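Local atomic coordinates of ionotropic glutamate receptor bacterial homologue (Nostoc punctiforme, PDB entry 2PYY), a protein that binds L-glutamate in the cleft of its two-lobed ligand-binding core, and probably couples this binding to channel gating as in other ionotropic glutamate receptors. Residues K113-A123 and A146-F157; E76-P84 and P191-N201. All blocks are in the same frame, centred on the assembly; numbering follows the deposited sequence.

Interaction 1: K113-A123 and A146-F157. With GLU (glutamic acid), chain E.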
loop_
_atom_site.group_PDB
_atom_site.type_symbol
_atom_site.label_atom_id
_atom_site.label_comp_id
_atom_site.label_asym_id
_atom_site.label_seq_id
_atom_site.Cartn_x
_atom_site.Cartn_y
_atom_site.Cartn_z
ATOM N N LYS B 113 8.865 -20.554 1.558
ATOM C CA LYS B 113 8.063 -20.870 2.742
ATOM C C LYS B 113 6.603 -20.480 2.491
ATOM O O LYS B 113 6.282 -19.885 1.464
ATOM C CB LYS B 113 8.581 -20.086 3.952
ATOM C CG LYS B 113 10.026 -20.358 4.320
ATOM C CD LYS B 113 10.212 -21.773 4.844
ATOM C CE LYS B 113 11.658 -22.021 5.230
ATOM N NZ LYS B 113 11.862 -23.420 5.709
ATOM N N VAL B 114 5.738 -20.813 3.444
ATOM C CA VAL B 114 4.309 -20.501 3.377
ATOM C C VAL B 114 3.949 -19.549 4.519
ATOM O O VAL B 114 4.078 -19.901 5.693
ATOM C CB VAL B 114 3.440 -21.767 3.527
ATOM C CG1 VAL B 114 1.971 -21.376 3.608
ATOM C CG2 VAL B 114 3.672 -22.705 2.341
ATOM N N VAL B 115 3.495 -18.351 4.168
ATOM C CA VAL B 115 3.132 -17.340 5.157
ATOM C C VAL B 115 1.631 -17.050 5.183
ATOM O O VAL B 115 1.043 -16.743 4.155
ATOM C CB VAL B 115 3.882 -16.033 4.876
ATOM C CG1 VAL B 115 3.494 -14.980 5.899
ATOM C CG2 VAL B 115 5.380 -16.294 4.903
ATOM N N ALA B 116 1.022 -17.145 6.361
ATOM C CA ALA B 116 -0.405 -16.891 6.514
ATOM C C ALA B 116 -0.700 -15.439 6.862
ATOM O O ALA B 116 0.075 -14.778 7.556
ATOM C CB ALA B 116 -0.980 -17.795 7.583
ATOM N N THR B 117 -1.827 -14.946 6.360
ATOM C CA THR B 117 -2.266 -13.585 6.622
ATOM C C THR B 117 -3.721 -13.476 6.163
ATOM O O THR B 117 -4.285 -14.435 5.620
ATOM C CB THR B 117 -1.374 -12.547 5.879
ATOM O OG1 THR B 117 -1.624 -11.238 6.409
ATOM C CG2 THR B 117 -1.664 -12.547 4.384
ATOM N N THR B 118 -4.332 -12.320 6.384
ATOM C CA THR B 118 -5.723 -12.132 5.985
ATOM C C THR B 118 -5.862 -11.881 4.488
ATOM O O THR B 118 -5.011 -11.251 3.867
ATOM C CB THR B 118 -6.396 -10.959 6.751
ATOM O OG1 THR B 118 -5.688 -9.746 6.499
ATOM C CG2 THR B 118 -6.403 -11.230 8.249
ATOM N N ALA B 119 -6.944 -12.397 3.912
ATOM C CA ALA B 119 -7.214 -12.216 2.497
ATOM C C ALA B 119 -7.527 -10.733 2.278
ATOM O O ALA B 119 -8.220 -10.119 3.094
ATOM C CB ALA B 119 -8.418 -13.089 2.071
ATOM N N GLY B 120 -7.012 -10.170 1.186
ATOM C CA GLY B 120 -7.253 -8.773 0.858
ATOM C C GLY B 120 -6.472 -7.757 1.677
ATOM O O GLY B 120 -6.809 -6.574 1.678
ATOM N N SER B 121 -5.427 -8.219 2.360
ATOM C CA SER B 121 -4.596 -7.359 3.198
ATOM C C SER B 121 -3.351 -6.843 2.479
ATOM O O SER B 121 -2.893 -7.431 1.486
ATOM C CB SER B 121 -4.146 -8.125 4.446
ATOM O OG SER B 121 -3.309 -9.203 4.063
ATOM N N THR B 122 -2.796 -5.741 2.977
ATOM C CA THR B 122 -1.580 -5.223 2.368
ATOM C C THR B 122 -0.480 -6.273 2.542
ATOM O O THR B 122 0.467 -6.320 1.758
ATOM C CB THR B 122 -1.135 -3.882 3.005
ATOM O OG1 THR B 122 -0.946 -4.053 4.415
ATOM C CG2 THR B 122 -2.187 -2.800 2.757
ATOM N N ALA B 123 -0.619 -7.131 3.549
ATOM C CA ALA B 123 0.380 -8.174 3.782
ATOM C C ALA B 123 0.304 -9.256 2.698
ATOM O O ALA B 123 1.331 -9.761 2.239
ATOM C CB ALA B 123 0.185 -8.799 5.178
ATOM N N ALA B 146 -3.379 -21.314 11.689
ATOM C CA ALA B 146 -2.560 -21.906 10.643
ATOM C C ALA B 146 -1.104 -21.995 11.079
ATOM O O ALA B 146 -0.392 -22.922 10.696
ATOM C CB ALA B 146 -2.677 -21.088 9.364
ATOM N N LEU B 147 -0.662 -21.025 11.875
ATOM C CA LEU B 147 0.715 -21.015 12.361
ATOM C C LEU B 147 0.896 -22.119 13.397
ATOM O O LEU B 147 1.857 -22.883 13.342
ATOM C CB LEU B 147 1.068 -19.659 12.987
ATOM C CG LEU B 147 2.497 -19.502 13.530
ATOM C CD1 LEU B 147 3.507 -19.638 12.395
ATOM C CD2 LEU B 147 2.643 -18.140 14.200
ATOM N N GLN B 148 -0.037 -22.206 14.335
ATOM C CA GLN B 148 0.032 -23.230 15.361
ATOM C C GLN B 148 -0.083 -24.622 14.735
ATOM O O GLN B 148 0.765 -25.483 14.966
ATOM C CB GLN B 148 -1.076 -23.022 16.394
ATOM C CG GLN B 148 -0.979 -21.692 17.114
ATOM C CD GLN B 148 0.379 -21.486 17.759
ATOM O OE1 GLN B 148 0.815 -22.292 18.586
ATOM N NE2 GLN B 148 1.058 -20.406 17.381
ATOM N N THR B 149 -1.126 -24.831 13.935
ATOM C CA THR B 149 -1.363 -26.109 13.263
ATOM C C THR B 149 -0.195 -26.448 12.349
ATOM O O THR B 149 -0.111 -27.554 11.812
ATOM C CB THR B 149 -2.633 -26.052 12.399
ATOM O OG1 THR B 149 -3.710 -25.503 13.167
ATOM C CG2 THR B 149 -3.016 -27.449 11.929
ATOM N N LYS B 150 0.697 -25.480 12.180
ATOM C CA LYS B 150 1.866 -25.616 11.331
ATOM C C LYS B 150 1.532 -25.599 9.848
ATOM O O LYS B 150 2.405 -25.817 9.005
ATOM C CB LYS B 150 2.646 -26.881 11.680
ATOM C CG LYS B 150 3.754 -26.642 12.681
ATOM C CD LYS B 150 4.721 -27.813 12.718
ATOM C CE LYS B 150 6.040 -27.421 13.380
ATOM N NZ LYS B 150 5.856 -26.930 14.779
ATOM N N LYS B 151 0.270 -25.339 9.522
ATOM C CA LYS B 151 -0.139 -25.268 8.120
ATOM C C LYS B 151 0.711 -24.190 7.465
ATOM O O LYS B 151 1.026 -24.252 6.276
ATOM C CB LYS B 151 -1.620 -24.895 8.000
ATOM C CG LYS B 151 -2.558 -25.815 8.752
ATOM C CD LYS B 151 -4.012 -25.444 8.499
ATOM C CE LYS B 151 -4.958 -26.348 9.283
ATOM N NZ LYS B 151 -6.377 -26.187 8.855
ATOM N N ALA B 152 1.079 -23.194 8.261
ATOM C CA ALA B 152 1.908 -22.097 7.787
ATOM C C ALA B 152 3.180 -22.084 8.626
ATOM O O ALA B 152 3.165 -22.469 9.793
ATOM C CB ALA B 152 1.163 -20.773 7.931
ATOM N N ASP B 153 4.270 -21.629 8.018
ATOM C CA ASP B 153 5.573 -21.559 8.670
ATOM C C ASP B 153 5.701 -20.270 9.480
ATOM O O ASP B 153 6.350 -20.233 10.530
ATOM C CB ASP B 153 6.673 -21.601 7.608
ATOM C CG ASP B 153 6.578 -22.829 6.718
ATOM O OD1 ASP B 153 6.816 -22.700 5.492
ATOM O OD2 ASP B 153 6.274 -23.917 7.256
ATOM N N ALA B 154 5.078 -19.216 8.965
ATOM C CA ALA B 154 5.105 -17.914 9.603
ATOM C C ALA B 154 3.852 -17.115 9.266
ATOM O O ALA B 154 3.022 -17.538 8.461
ATOM C CB ALA B 154 6.332 -17.139 9.146
ATOM N N VAL B 155 3.734 -15.954 9.898
ATOM C CA VAL B 155 2.624 -15.041 9.670
ATOM C C VAL B 155 3.195 -13.637 9.472
ATOM O O VAL B 155 4.109 -13.224 10.184
ATOM C CB VAL B 155 1.665 -14.999 10.880
ATOM C CG1 VAL B 155 0.628 -13.908 10.686
ATOM C CG2 VAL B 155 0.995 -16.336 11.076
ATOM N N VAL B 156 2.672 -12.916 8.492
ATOM C CA VAL B 156 3.095 -11.546 8.233
ATOM C C VAL B 156 1.830 -10.697 8.305
ATOM O O VAL B 156 0.875 -10.924 7.568
ATOM C CB VAL B 156 3.729 -11.381 6.836
ATOM C CG1 VAL B 156 3.951 -9.907 6.541
ATOM C CG2 VAL B 156 5.059 -12.127 6.779
ATOM N N PHE B 157 1.832 -9.717 9.199
ATOM C CA PHE B 157 0.671 -8.872 9.373
ATOM C C PHE B 157 1.085 -7.559 10.030
ATOM O O PHE B 157 2.272 -7.321 10.287
ATOM C CB PHE B 157 -0.349 -9.641 10.219
ATOM C CG PHE B 157 -1.763 -9.187 10.040
ATOM C CD1 PHE B 157 -2.272 -8.933 8.779
ATOM C CD2 PHE B 157 -2.600 -9.043 11.144
ATOM C CE1 PHE B 157 -3.615 -8.536 8.614
ATOM C CE2 PHE B 157 -3.939 -8.650 10.995
ATOM C CZ PHE B 157 -4.447 -8.395 9.730
HETATM N N GLU E . -3.670 -2.683 7.537
HETATM C CA GLU E . -4.199 -3.823 6.732
HETATM C C GLU E . -4.772 -3.306 5.416
HETATM O O GLU E . -5.180 -2.126 5.383
HETATM C CB GLU E . -5.297 -4.552 7.508
HETATM C CG GLU E . -5.817 -5.809 6.818
HETATM C CD GLU E . -7.011 -6.428 7.533
HETATM O OE1 GLU E . -7.385 -7.568 7.189
HETATM O OE2 GLU E . -7.576 -5.770 8.433
HETATM O OXT GLU E . -4.813 -4.080 4.438
#
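Val114 and Asp153 open a set of hydrogen bonds that joins two parallel strands, 114-118 and 154-157. Ala116 N donates to Ala154 O at 2.9 Å, and a weak bond from Val156 N returns to Ala116 O. A chi1 of -166° swings Thr117 OG1 away from its own N and over to Val156 O, 2.8 Å off and almost straight along the carbonyl. Where the pairing starts, Asp153 N gives a bond to Val114 O, and Asp153 OD1 takes Val114 N at 3.0 Å (164°) from above the carboxylate plane. This oxygen also meets the CB of Lys113, whose ammonium pairs with Asp103. Replacing Asp153 by an alanine removes the carboxylate, which would probably leave the Val114 N-H without this acceptor, while the backbone bond from residue 153 N would stay.

Apolar contacts line both sides of the sheet. Val115 CG1 presses on Val156 CG2 at 3.4 Å, a tight fit, while the CB atoms of Ala116 and Ala152 meet at 3.7 Å beside helix 140-148.

At the other end Thr118 OG1 donates to OE1 of the bound glutamate at 2.8 Å and lies 3.2 Å from Phe157 CE1; that ligand oxygen sits in plane at the ring's edge. Thr122 N holds the ligand's OXT, and Ser121 caps helix 122-129.

Such strand ends and a helix N-terminus lining the pocket belong to the alpha/beta lobe of a periplasmic-binding-protein-like fold. Strand 114-118 runs between 154-158 and 133-137, with Leu127 of helix 122-129 packed against Val115 and Val156.

Interaction 2: E76-P84 and P191-N201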
loop_
_atom_site.group_PDB
_atom_site.type_symbol
_atom_site.label_atom_id
_atom_site.label_comp_id
_atom_site.label_asym_id
_atom_site.label_seq_id
_atom_site.Cartn_x
_atom_site.Cartn_y
_atom_site.Cartn_z
ATOM N N GLU B 76 -5.459 4.803 -2.968
ATOM C CA GLU B 76 -5.509 6.244 -3.160
ATOM C C GLU B 76 -5.959 6.605 -4.571
ATOM O O GLU B 76 -6.488 7.693 -4.812
ATOM C CB GLU B 76 -4.135 6.843 -2.887
ATOM C CG GLU B 76 -4.175 8.195 -2.186
ATOM C CD GLU B 76 -4.698 9.297 -3.072
ATOM O OE1 GLU B 76 -4.259 9.360 -4.243
ATOM O OE2 GLU B 76 -5.535 10.107 -2.600
ATOM N N GLN B 77 -5.759 5.687 -5.504
ATOM C CA GLN B 77 -6.142 5.942 -6.878
ATOM C C GLN B 77 -7.651 6.091 -7.050
ATOM O O GLN B 77 -8.123 6.952 -7.795
ATOM C CB GLN B 77 -5.634 4.822 -7.776
ATOM C CG GLN B 77 -5.891 5.070 -9.252
ATOM C CD GLN B 77 -5.345 3.955 -10.116
ATOM O OE1 GLN B 77 -4.127 3.774 -10.218
ATOM N NE2 GLN B 77 -6.244 3.192 -10.737
ATOM N N ASN B 78 -8.412 5.267 -6.343
ATOM C CA ASN B 78 -9.866 5.310 -6.460
ATOM C C ASN B 78 -10.606 5.844 -5.252
ATOM O O ASN B 78 -11.820 6.064 -5.303
ATOM C CB ASN B 78 -10.381 3.917 -6.802
ATOM C CG ASN B 78 -9.842 3.427 -8.122
ATOM O OD1 ASN B 78 -10.218 3.932 -9.175
ATOM N ND2 ASN B 78 -8.945 2.455 -8.073
ATOM N N PHE B 79 -9.876 6.056 -4.165
ATOM C CA PHE B 79 -10.489 6.555 -2.943
ATOM C C PHE B 79 -9.661 7.664 -2.309
ATOM O O PHE B 79 -8.531 7.912 -2.715
ATOM C CB PHE B 79 -10.698 5.392 -1.962
ATOM C CG PHE B 79 -11.517 4.263 -2.536
ATOM C CD1 PHE B 79 -10.910 3.246 -3.271
ATOM C CD2 PHE B 79 -12.904 4.266 -2.412
ATOM C CE1 PHE B 79 -11.674 2.253 -3.882
ATOM C CE2 PHE B 79 -13.677 3.281 -3.017
ATOM C CZ PHE B 79 -13.060 2.272 -3.757
ATOM N N ASP B 80 -10.246 8.350 -1.337
ATOM C CA ASP B 80 -9.563 9.443 -0.661
ATOM C C ASP B 80 -9.230 9.030 0.777
ATOM O O ASP B 80 -9.892 8.166 1.353
ATOM C CB ASP B 80 -10.450 10.690 -0.651
ATOM C CG ASP B 80 -9.745 11.914 -1.208
ATOM O OD1 ASP B 80 -8.499 11.902 -1.259
ATOM O OD2 ASP B 80 -10.436 12.891 -1.571
ATOM N N PHE B 81 -8.205 9.654 1.344
ATOM C CA PHE B 81 -7.788 9.369 2.703
ATOM C C PHE B 81 -7.604 10.655 3.500
ATOM O O PHE B 81 -7.262 11.693 2.942
ATOM C CB PHE B 81 -6.457 8.610 2.720
ATOM C CG PHE B 81 -6.586 7.130 2.507
ATOM C CD1 PHE B 81 -6.333 6.570 1.264
ATOM C CD2 PHE B 81 -6.968 6.298 3.550
ATOM C CE1 PHE B 81 -6.458 5.193 1.058
ATOM C CE2 PHE B 81 -7.096 4.920 3.359
ATOM C CZ PHE B 81 -6.843 4.370 2.111
ATOM N N SER B 82 -7.853 10.576 4.802
ATOM C CA SER B 82 -7.648 11.713 5.671
ATOM C C SER B 82 -6.153 11.650 5.937
ATOM O O SER B 82 -5.447 10.801 5.375
ATOM C CB SER B 82 -8.332 11.498 7.002
ATOM O OG SER B 82 -7.651 10.480 7.719
ATOM N N LEU B 83 -5.681 12.539 6.800
ATOM C CA LEU B 83 -4.287 12.536 7.204
ATOM C C LEU B 83 -4.116 11.234 7.967
ATOM O O LEU B 83 -5.075 10.708 8.510
ATOM C CB LEU B 83 -4.028 13.704 8.151
ATOM C CG LEU B 83 -4.027 15.055 7.453
ATOM C CD1 LEU B 83 -4.085 16.208 8.471
ATOM C CD2 LEU B 83 -2.785 15.137 6.598
ATOM N N PRO B 84 -2.896 10.695 8.018
ATOM C CA PRO B 84 -2.665 9.441 8.746
ATOM C C PRO B 84 -3.113 9.526 10.207
ATOM O O PRO B 84 -2.945 10.562 10.855
ATOM C CB PRO B 84 -1.153 9.231 8.608
ATOM C CG PRO B 84 -0.616 10.620 8.350
ATOM C CD PRO B 84 -1.652 11.211 7.428
ATOM N N PRO B 191 -14.831 8.431 0.228
ATOM C CA PRO B 191 -15.060 8.396 -1.215
ATOM C C PRO B 191 -14.426 9.663 -1.796
ATOM O O PRO B 191 -14.190 10.621 -1.063
ATOM C CB PRO B 191 -16.583 8.401 -1.321
ATOM C CG PRO B 191 -17.011 9.137 -0.083
ATOM C CD PRO B 191 -16.097 8.575 0.966
ATOM N N ASN B 192 -14.130 9.660 -3.090
ATOM C CA ASN B 192 -13.540 10.842 -3.712
ATOM C C ASN B 192 -14.442 12.050 -3.536
ATOM O O ASN B 192 -15.662 11.910 -3.501
ATOM C CB ASN B 192 -13.335 10.634 -5.206
ATOM C CG ASN B 192 -12.236 9.645 -5.509
ATOM O OD1 ASN B 192 -11.190 9.629 -4.849
ATOM N ND2 ASN B 192 -12.462 8.812 -6.521
ATOM N N ASN B 193 -13.841 13.231 -3.430
ATOM C CA ASN B 193 -14.600 14.471 -3.293
ATOM C C ASN B 193 -15.485 14.521 -2.059
ATOM O O ASN B 193 -16.465 15.266 -2.025
ATOM C CB ASN B 193 -15.483 14.679 -4.527
ATOM C CG ASN B 193 -14.682 14.801 -5.799
ATOM O OD1 ASN B 193 -15.120 14.362 -6.866
ATOM N ND2 ASN B 193 -13.506 15.409 -5.701
ATOM N N SER B 194 -15.159 13.723 -1.050
ATOM C CA SER B 194 -15.958 13.712 0.162
ATOM C C SER B 194 -15.824 15.035 0.894
ATOM O O SER B 194 -14.717 15.525 1.121
ATOM C CB SER B 194 -15.518 12.581 1.088
ATOM O OG SER B 194 -16.043 12.778 2.389
ATOM N N PRO B 195 -16.957 15.643 1.256
ATOM C CA PRO B 195 -16.949 16.920 1.972
ATOM C C PRO B 195 -16.552 16.769 3.439
ATOM O O PRO B 195 -16.427 17.761 4.143
ATOM C CB PRO B 195 -18.385 17.408 1.810
ATOM C CG PRO B 195 -19.160 16.120 1.795
ATOM C CD PRO B 195 -18.328 15.272 0.860
ATOM N N TYR B 196 -16.351 15.534 3.895
ATOM C CA TYR B 196 -15.968 15.299 5.287
ATOM C C TYR B 196 -14.456 15.199 5.492
ATOM O O TYR B 196 -13.968 15.244 6.626
ATOM C CB TYR B 196 -16.649 14.033 5.815
ATOM C CG TYR B 196 -18.164 14.147 5.836
ATOM C CD1 TYR B 196 -18.956 13.408 4.950
ATOM C CD2 TYR B 196 -18.800 15.043 6.703
ATOM C CE1 TYR B 196 -20.348 13.566 4.926
ATOM C CE2 TYR B 196 -20.187 15.207 6.687
ATOM C CZ TYR B 196 -20.952 14.472 5.800
ATOM O OH TYR B 196 -22.314 14.663 5.775
ATOM N N ARG B 197 -13.715 15.081 4.395
ATOM C CA ARG B 197 -12.266 14.964 4.476
ATOM C C ARG B 197 -11.600 16.093 5.262
ATOM O O ARG B 197 -10.978 15.850 6.297
ATOM C CB ARG B 197 -11.642 14.901 3.078
ATOM C CG ARG B 197 -10.130 14.687 3.108
ATOM C CD ARG B 197 -9.565 14.519 1.703
ATOM N NE ARG B 197 -9.734 15.740 0.920
ATOM C CZ ARG B 197 -8.869 16.746 0.914
ATOM N NH1 ARG B 197 -7.758 16.675 1.639
ATOM N NH2 ARG B 197 -9.131 17.834 0.203
ATOM N N LYS B 198 -11.739 17.325 4.781
ATOM C CA LYS B 198 -11.122 18.469 5.456
ATOM C C LYS B 198 -11.551 18.655 6.921
ATOM O O LYS B 198 -10.713 18.875 7.790
ATOM C CB LYS B 198 -11.348 19.751 4.634
ATOM C CG LYS B 198 -10.661 19.703 3.263
ATOM C CD LYS B 198 -10.883 20.975 2.432
ATOM C CE LYS B 198 -10.374 22.223 3.169
ATOM N NZ LYS B 198 -8.937 22.067 3.572
ATOM N N PRO B 199 -12.852 18.561 7.224
ATOM C CA PRO B 199 -13.228 18.733 8.631
ATOM C C PRO B 199 -12.653 17.626 9.522
ATOM O O PRO B 199 -12.398 17.838 10.709
ATOM C CB PRO B 199 -14.759 18.728 8.592
ATOM C CG PRO B 199 -15.062 17.898 7.412
ATOM C CD PRO B 199 -14.048 18.385 6.388
ATOM N N ILE B 200 -12.451 16.443 8.952
ATOM C CA ILE B 200 -11.882 15.349 9.722
ATOM C C ILE B 200 -10.420 15.675 9.978
ATOM O O ILE B 200 -9.929 15.516 11.092
ATOM C CB ILE B 200 -11.999 13.988 8.960
ATOM C CG1 ILE B 200 -13.435 13.481 9.036
ATOM C CG2 ILE B 200 -11.059 12.950 9.569
ATOM C CD1 ILE B 200 -13.661 12.138 8.343
ATOM N N ASN B 201 -9.727 16.151 8.951
ATOM C CA ASN B 201 -8.319 16.497 9.108
ATOM C C ASN B 201 -8.187 17.591 10.150
ATOM O O ASN B 201 -7.336 17.523 11.032
ATOM C CB ASN B 201 -7.739 16.968 7.774
ATOM C CG ASN B 201 -7.559 15.838 6.797
ATOM O OD1 ASN B 201 -7.692 14.673 7.153
ATOM N ND2 ASN B 201 -7.229 16.173 5.556
HETATM O O HOH W 1 -14.172 7.058 -4.503
HETATM O O HOH W 2 -12.699 12.802 -0.161
HETATM O O HOH W 3 -6.584 14.370 3.434
#
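Asp80 OD2 approaches the guanidinium of Arg197 obliquely: it is 3.8 Å from Arg197 NE, a long salt bridge in which charge alone acts, since the oxygen stands well out of the guanidinium plane and no N-H points at it. Carboxylate and guanidinium planes are 31° apart. Lys198 CG lies over one face of the guanidinium, offset toward the rim, and water 3 sits in plane at the edge. Stronger partners lie across the subunit interface: Asp80 meets Lys198 of the third subunit, and Arg197 meets Asp80 of the third subunit. Water 3 ties Arg197 NH1 and Asn201 ND2 to Phe81 O, and water 2 links Asp80 OD2 with Pro191 O and Ser194 N.

The amide of Asn201 is used at both ends. Its OD1 accepts Leu83 N at 3.0 Å (157°), from above the carbonyl plane, and lies 3.2 Å from Ser82 CB. Leu83 CG rests 3.7 Å from Asn201 CG, the two side chains crossing at a slant; chi1 -72° brings Leu83 CG beside its backbone N and so near the amide carbon. Ile200 CG2 touches Ser82 CB at 4.0 Å. Farther back, water 1 bridges Asn78 O and Asn192 N, while Asn192 OD1 is buried with no partner in the model.

The segment around edge strand 80-81 packs against the 191-194 turn and the first turns of helix 197-209, next to the interface with the third subunit. The strand pairs with 175-190, while Phe79 packs on helix 50-58 and Ile200 on helix 26-38.

The two interactions show how position in a fold sets its chemistry. Both are largely buried and reach the same mixed sheet, yet their centres are 31 Å apart, on opposite sides of the chain's centre, and they do not touch. Interaction 1 belongs to the interior of that sheet: backbone pairing and small apolar side chains dominate, and its far end supplies part of the glutamate pocket. Interaction 2 lies at an outermost strand, where a helix start rather than a strand is the partner. Backbone bonds there give way to side-chain amides, waters and charges, the charged groups also pairing with the third subunit; interaction 1 meets the second subunit by packing.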